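Local structure of Lin1840 protein (Listeria innocua serovar 6a, 4ZOC) at residues 375-381 / 519-525; 69-74 / 345-350. The protein probably hydrolyses terminal, non-reducing beta-D-glucosyl residues to release beta-D-glucose, as a family 3 glycoside hydrolase linked to beta-1,2-glucan metabolism. The protein carries 2 engineered substitutions. All coordinates share one frame; numbering follows the deposited sequence.

In the fold
The two contacts lie on opposite sides of the centre of the chain. Their centres are about 47 Å apart and their nearest atoms about 30 Å apart, so they do not touch. Both segments of contact 2 come before those of contact 1 along the chain. Contact 2 joins helix 66-79, beside the parallel eight-stranded barrel of the N-terminal domain, to the loop between helices 322-338 and 361-374. Strand 376-380 of contact 1 directly follows helix 361-374. Contact 1 pairs this strand with 521-524 at one edge of the six-stranded mixed sheet of the C-terminal domain. Contact 2 thus packs the connection between the domains against the barrel domain, and contact 1 builds its far end into the next domain's sheet.

Contact 1: 375-381 / 519-525; sequences AVLLENK and SDALLEL
Leu378, the extra residue of a bulge, turns its side chain toward the partner strand and meets Leu522, which lies on the face with Val376, Glu379 and Glu524. The two side chains pass at a slant, with CD1 of Leu378 3.9 Å from CD2 of Leu522. Leu378 also lies alongside Glu524, pointing the same way, and its CD1 rests on the Glu524 CB. On the other face Leu377 and Leu523 cross at about a right angle. Both have CG anti to the backbone N (chi1 -175° and -177°). CD1 of Leu377 approaches CD1 of Leu523 at 4.1 Å. Helix 532-541 packs on this side, with Leu539 touching Ala375 and Leu523.

The strands run antiparallel. Val376 N to Glu524 O and Glu524 N to Val376 O are both 2.8 Å. Leu377 and Leu523 follow as a non-hydrogen-bonded pair, and the register slips by one between Leu377 and Glu379. The O of Leu522 accepts two bonds, from Leu378 N at 2.8 Å and from Glu379 N at 3.2 Å. The first donor lies nearly in line with the carbonyl, and the second is on a lone pair. In return, Leu522 N reaches Glu379 O from above the carbonyl plane.

Past the bulge, Lys381 N bonds to Asp520 O. The Lys381 side chain, bent at chi3 (-129°), reaches across, past Asp520 O, and its NZ meets Ser519 O at 2.8 Å. NZ also bonds to Ala516 O, so two backbone carbonyls hold the ammonium group. The Glu379 carboxylate leads away to Tyr596 OH.

This is a classic beta bulge in an antiparallel edge pair. Strand 376-380 is the outermost strand of the C-terminal domain's mixed sheet on that side, with Leu377 bonding on to Lys602. It lies antiparallel to 521-524, which on its other side runs parallel to 500-505.

Contact 2: 69-74 / 345-350; sequences MIGIQE and PYRGLK
Gln73 NE2 donates to Pro345 O at 3.0 Å, with an N-H...O angle of 151°. The donor is tilted from the carbonyl plane. The Gln73 chain starts with CG anti to the backbone N (chi1 -174°) and bends at chi2, which brings the amide to the loop. Its OE1 accepts from Leu86 N, so the amide links the helix to both the loop and the residue just before strand 87-90.

Tyr346 lies against the helix. Its CE1 is 3.8 Å from Gln73 CG, and the Gln73 amide plane stands 81° from the ring plane. Ile70 crosses the tyrosine at about a right angle, with CG1 4.1 Å from Tyr346 CD1. The backbone Ile70 O sits at the ring edge. The hydroxyl end reaches Glu74, where Tyr346 OH lies 3.4 Å from Glu74 CA. Lys350 runs over one face of the ring, its CD 3.8 Å above the centre. Lys350 NZ continues to the Glu74 carboxylate and forms a salt bridge whose hydrogen bonds are weak, 3.3 Å to Glu74 OE2. The lysine chain thus covers one face of the ring, while the helix backbone meets its edge.

Deeper in, Met69 is bent at chi2 and chi3, and its CE meets Leu349 CD1 at 3.6 Å.

The loop residues form a type I' turn from Tyr346 to Leu349. Asp344 helps to hold it through bonds to Tyr346 N and Gly348 N. The whole is a helix-to-loop contact, in which the turn after helix 322-338 packs on helix 66-79 at the outside of the TIM barrel domain.

Contact 1: 375-381 / 519-525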
loop_
_atom_site.group_PDB
_atom_site.type_symbol
_atom_site.label_atom_id
_atom_site.label_comp_id
_atom_site.label_asym_id
_atom_site.label_seq_id
_atom_site.Cartn_x
_atom_site.Cartn_y
_atom_site.Cartn_z
ATOM N N ALA A 375 -2.279 -22.492 18.182
ATOM C CA ALA A 375 -0.937 -22.721 17.595
ATOM C C ALA A 375 -1.095 -23.327 16.198
ATOM O O ALA A 375 -2.086 -24.065 15.933
ATOM C CB ALA A 375 -0.111 -23.625 18.451
ATOM N N VAL A 376 -0.099 -23.101 15.341
ATOM C CA VAL A 376 -0.185 -23.552 13.938
ATOM C C VAL A 376 1.068 -24.307 13.598
ATOM O O VAL A 376 2.179 -23.820 13.698
ATOM C CB VAL A 376 -0.368 -22.427 12.912
ATOM C CG1 VAL A 376 -0.525 -23.021 11.514
ATOM C CG2 VAL A 376 -1.529 -21.539 13.291
ATOM N N LEU A 377 0.863 -25.573 13.308
ATOM C CA LEU A 377 1.967 -26.410 12.869
ATOM C C LEU A 377 2.239 -26.130 11.443
ATOM O O LEU A 377 1.392 -26.382 10.582
ATOM C CB LEU A 377 1.640 -27.908 13.089
ATOM C CG LEU A 377 2.828 -28.872 12.762
ATOM C CD1 LEU A 377 4.075 -28.703 13.641
ATOM C CD2 LEU A 377 2.346 -30.331 12.804
ATOM N N LEU A 378 3.413 -25.613 11.153
ATOM C CA LEU A 378 3.716 -25.122 9.766
ATOM C C LEU A 378 4.567 -26.094 8.948
ATOM O O LEU A 378 4.439 -26.187 7.683
ATOM C CB LEU A 378 4.429 -23.782 9.868
ATOM C CG LEU A 378 3.606 -22.604 10.398
ATOM C CD1 LEU A 378 4.486 -21.403 10.500
ATOM C CD2 LEU A 378 2.413 -22.407 9.488
ATOM N N GLU A 379 5.429 -26.827 9.634
ATOM C CA GLU A 379 6.293 -27.910 9.024
ATOM C C GLU A 379 6.419 -29.072 9.998
ATOM O O GLU A 379 6.481 -28.865 11.220
ATOM C CB GLU A 379 7.738 -27.460 8.657
ATOM C CG GLU A 379 7.830 -26.293 7.670
ATOM C CD GLU A 379 7.368 -26.609 6.256
ATOM O OE1 GLU A 379 7.238 -27.827 5.898
ATOM O OE2 GLU A 379 7.166 -25.597 5.532
ATOM N N ASN A 380 6.490 -30.277 9.455
ATOM C CA ASN A 380 6.802 -31.481 10.267
ATOM C C ASN A 380 7.234 -32.524 9.293
ATOM O O ASN A 380 6.442 -33.360 8.834
ATOM C CB ASN A 380 5.587 -31.936 11.023
ATOM C CG ASN A 380 5.890 -33.039 12.034
ATOM O OD1 ASN A 380 7.020 -33.229 12.442
ATOM N ND2 ASN A 380 4.867 -33.756 12.417
ATOM N N LYS A 381 8.489 -32.399 8.954
ATOM C CA LYS A 381 9.184 -33.287 7.978
ATOM C C LYS A 381 9.533 -34.612 8.666
ATOM O O LYS A 381 10.056 -34.644 9.774
ATOM C CB LYS A 381 10.391 -32.547 7.446
ATOM C CG LYS A 381 9.971 -31.235 6.734
ATOM C CD LYS A 381 11.153 -30.501 6.088
ATOM C CE LYS A 381 11.221 -29.023 6.492
ATOM N NZ LYS A 381 12.573 -28.475 6.152
ATOM N N SER A 519 15.238 -26.266 9.538
ATOM C CA SER A 519 14.714 -27.135 10.600
ATOM C C SER A 519 13.851 -28.239 9.989
ATOM O O SER A 519 13.483 -28.160 8.811
ATOM C CB SER A 519 13.880 -26.315 11.605
ATOM O OG SER A 519 12.744 -25.686 10.993
ATOM N N ASP A 520 13.522 -29.251 10.789
ATOM C CA ASP A 520 12.682 -30.328 10.386
ATOM C C ASP A 520 11.232 -30.111 10.710
ATOM O O ASP A 520 10.380 -30.667 10.070
ATOM C CB ASP A 520 13.158 -31.630 11.055
ATOM C CG ASP A 520 14.616 -31.942 10.703
ATOM O OD1 ASP A 520 14.841 -32.267 9.575
ATOM O OD2 ASP A 520 15.561 -31.684 11.424
ATOM N N ALA A 521 10.954 -29.342 11.756
ATOM C CA ALA A 521 9.623 -28.957 12.146
ATOM C C ALA A 521 9.576 -27.545 12.622
ATOM O O ALA A 521 10.586 -26.940 13.073
ATOM C CB ALA A 521 9.008 -29.886 13.237
ATOM N N LEU A 522 8.418 -26.956 12.427
ATOM C CA LEU A 522 8.210 -25.484 12.678
ATOM C C LEU A 522 6.793 -25.285 13.219
ATOM O O LEU A 522 5.811 -25.640 12.582
ATOM C CB LEU A 522 8.422 -24.621 11.412
ATOM C CG LEU A 522 8.012 -23.176 11.550
ATOM C CD1 LEU A 522 8.899 -22.531 12.580
ATOM C CD2 LEU A 522 8.213 -22.458 10.195
ATOM N N LEU A 523 6.742 -24.865 14.479
ATOM C CA LEU A 523 5.502 -24.705 15.253
ATOM C C LEU A 523 5.343 -23.227 15.691
ATOM O O LEU A 523 6.185 -22.646 16.408
ATOM C CB LEU A 523 5.527 -25.639 16.458
ATOM C CG LEU A 523 4.226 -25.650 17.362
ATOM C CD1 LEU A 523 2.999 -26.056 16.571
ATOM C CD2 LEU A 523 4.454 -26.475 18.636
ATOM N N GLU A 524 4.279 -22.624 15.186
ATOM C CA GLU A 524 3.945 -21.242 15.443
ATOM C C GLU A 524 3.044 -21.145 16.656
ATOM O O GLU A 524 1.865 -21.535 16.611
ATOM C CB GLU A 524 3.300 -20.642 14.186
ATOM C CG GLU A 524 2.664 -19.248 14.417
ATOM C CD GLU A 524 3.678 -18.170 14.710
ATOM O OE1 GLU A 524 4.161 -18.110 15.898
ATOM O OE2 GLU A 524 4.008 -17.422 13.765
ATOM N N LEU A 525 3.626 -20.717 17.757
ATOM C CA LEU A 525 2.897 -20.598 19.052
ATOM C C LEU A 525 2.332 -19.233 19.267
ATOM O O LEU A 525 1.559 -19.072 20.235
ATOM C CB LEU A 525 3.803 -20.885 20.254
ATOM C CG LEU A 525 4.004 -22.378 20.204
ATOM C CD1 LEU A 525 5.423 -22.826 20.212
ATOM C CD2 LEU A 525 3.024 -23.289 20.833
#

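Contact 2: 69-74 / 345-350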
loop_
_atom_site.group_PDB
_atom_site.type_symbol
_atom_site.label_atom_id
_atom_site.label_comp_id
_atom_site.label_asym_id
_atom_site.label_seq_id
_atom_site.Cartn_x
_atom_site.Cartn_y
_atom_site.Cartn_z
ATOM N N MET A 69 -10.663 1.105 42.466
ATOM C CA MET A 69 -12.029 1.428 42.049
ATOM C C MET A 69 -12.908 1.860 43.251
ATOM O O MET A 69 -13.565 2.923 43.250
ATOM C CB MET A 69 -12.612 0.227 41.316
ATOM C CG MET A 69 -14.052 0.335 40.855
ATOM S SD MET A 69 -15.359 0.211 42.060
ATOM C CE MET A 69 -15.414 -1.573 42.272
ATOM N N ILE A 70 -12.917 1.051 44.275
ATOM C CA ILE A 70 -13.808 1.327 45.446
ATOM C C ILE A 70 -13.468 2.638 46.104
ATOM O O ILE A 70 -14.384 3.426 46.428
ATOM C CB ILE A 70 -13.802 0.165 46.449
ATOM C CG1 ILE A 70 -14.489 -1.062 45.864
ATOM C CG2 ILE A 70 -14.475 0.576 47.776
ATOM C CD1 ILE A 70 -14.066 -2.358 46.529
ATOM N N GLY A 71 -12.171 2.924 46.250
ATOM C CA GLY A 71 -11.701 4.163 46.889
ATOM C C GLY A 71 -12.137 5.367 46.073
ATOM O O GLY A 71 -12.613 6.354 46.602
ATOM N N ILE A 72 -11.942 5.270 44.742
ATOM C CA ILE A 72 -12.267 6.337 43.848
ATOM C C ILE A 72 -13.751 6.574 43.794
ATOM O O ILE A 72 -14.163 7.743 43.850
ATOM C CB ILE A 72 -11.692 6.062 42.437
ATOM C CG1 ILE A 72 -10.167 6.204 42.427
ATOM C CG2 ILE A 72 -12.293 7.012 41.397
ATOM C CD1 ILE A 72 -9.543 5.604 41.155
ATOM N N GLN A 73 -14.544 5.501 43.620
ATOM C CA GLN A 73 -15.985 5.621 43.495
ATOM C C GLN A 73 -16.560 6.158 44.851
ATOM O O GLN A 73 -17.480 7.014 44.889
ATOM C CB GLN A 73 -16.586 4.279 43.164
ATOM C CG GLN A 73 -18.080 4.263 42.848
ATOM C CD GLN A 73 -18.354 4.851 41.460
ATOM O OE1 GLN A 73 -18.236 6.084 41.254
ATOM N NE2 GLN A 73 -18.718 4.000 40.519
ATOM N N GLU A 74 -16.007 5.701 45.964
ATOM C CA GLU A 74 -16.526 6.138 47.285
ATOM C C GLU A 74 -16.297 7.616 47.518
ATOM O O GLU A 74 -17.219 8.355 47.865
ATOM C CB GLU A 74 -15.901 5.272 48.443
ATOM C CG GLU A 74 -16.684 5.432 49.748
ATOM C CD GLU A 74 -16.436 4.333 50.750
ATOM O OE1 GLU A 74 -15.361 3.697 50.680
ATOM O OE2 GLU A 74 -17.339 4.108 51.615
ATOM N N PRO A 345 -23.305 1.096 42.582
ATOM C CA PRO A 345 -22.183 1.756 41.915
ATOM C C PRO A 345 -20.865 0.971 42.019
ATOM O O PRO A 345 -19.915 1.361 41.374
ATOM C CB PRO A 345 -22.076 3.097 42.642
ATOM C CG PRO A 345 -22.835 2.934 43.907
ATOM C CD PRO A 345 -23.744 1.810 43.812
ATOM N N TYR A 346 -20.819 -0.072 42.854
ATOM C CA TYR A 346 -19.663 -0.938 43.018
ATOM C C TYR A 346 -19.757 -2.245 42.264
ATOM O O TYR A 346 -18.866 -3.092 42.407
ATOM C CB TYR A 346 -19.443 -1.224 44.534
ATOM C CG TYR A 346 -19.283 0.075 45.297
ATOM C CD1 TYR A 346 -18.103 0.777 45.256
ATOM C CD2 TYR A 346 -20.342 0.625 46.046
ATOM C CE1 TYR A 346 -17.967 2.003 45.856
ATOM C CE2 TYR A 346 -20.216 1.855 46.645
ATOM C CZ TYR A 346 -19.026 2.532 46.560
ATOM O OH TYR A 346 -18.875 3.714 47.183
ATOM N N ARG A 347 -20.829 -2.404 41.456
ATOM C CA ARG A 347 -21.070 -3.537 40.593
ATOM C C ARG A 347 -20.614 -4.863 41.204
ATOM O O ARG A 347 -19.792 -5.637 40.657
ATOM C CB ARG A 347 -20.460 -3.261 39.208
ATOM C CG ARG A 347 -21.151 -4.020 38.132
ATOM C CD ARG A 347 -21.174 -3.295 36.817
ATOM N NE ARG A 347 -21.937 -4.146 35.916
ATOM C CZ ARG A 347 -21.452 -5.199 35.260
ATOM N NH1 ARG A 347 -20.182 -5.564 35.379
ATOM N NH2 ARG A 347 -22.271 -5.901 34.502
ATOM N N GLY A 348 -21.210 -5.146 42.358
ATOM C CA GLY A 348 -21.091 -6.451 42.960
ATOM C C GLY A 348 -20.021 -6.601 44.019
ATOM O O GLY A 348 -20.022 -7.570 44.717
ATOM N N LEU A 349 -19.142 -5.627 44.176
ATOM C CA LEU A 349 -17.987 -5.822 44.971
ATOM C C LEU A 349 -18.025 -5.323 46.429
ATOM O O LEU A 349 -17.175 -5.687 47.213
ATOM C CB LEU A 349 -16.803 -5.180 44.293
ATOM C CG LEU A 349 -16.417 -5.715 42.911
ATOM C CD1 LEU A 349 -14.997 -5.172 42.594
ATOM C CD2 LEU A 349 -16.466 -7.220 42.854
ATOM N N LYS A 350 -18.921 -4.405 46.760
ATOM C CA LYS A 350 -18.747 -3.636 48.029
ATOM C C LYS A 350 -18.679 -4.538 49.232
ATOM O O LYS A 350 -17.803 -4.331 50.127
ATOM C CB LYS A 350 -19.879 -2.619 48.231
ATOM C CG LYS A 350 -19.633 -1.601 49.360
ATOM C CD LYS A 350 -18.397 -0.756 49.110
ATOM C CE LYS A 350 -18.509 0.628 49.766
ATOM N NZ LYS A 350 -17.329 0.923 50.595
#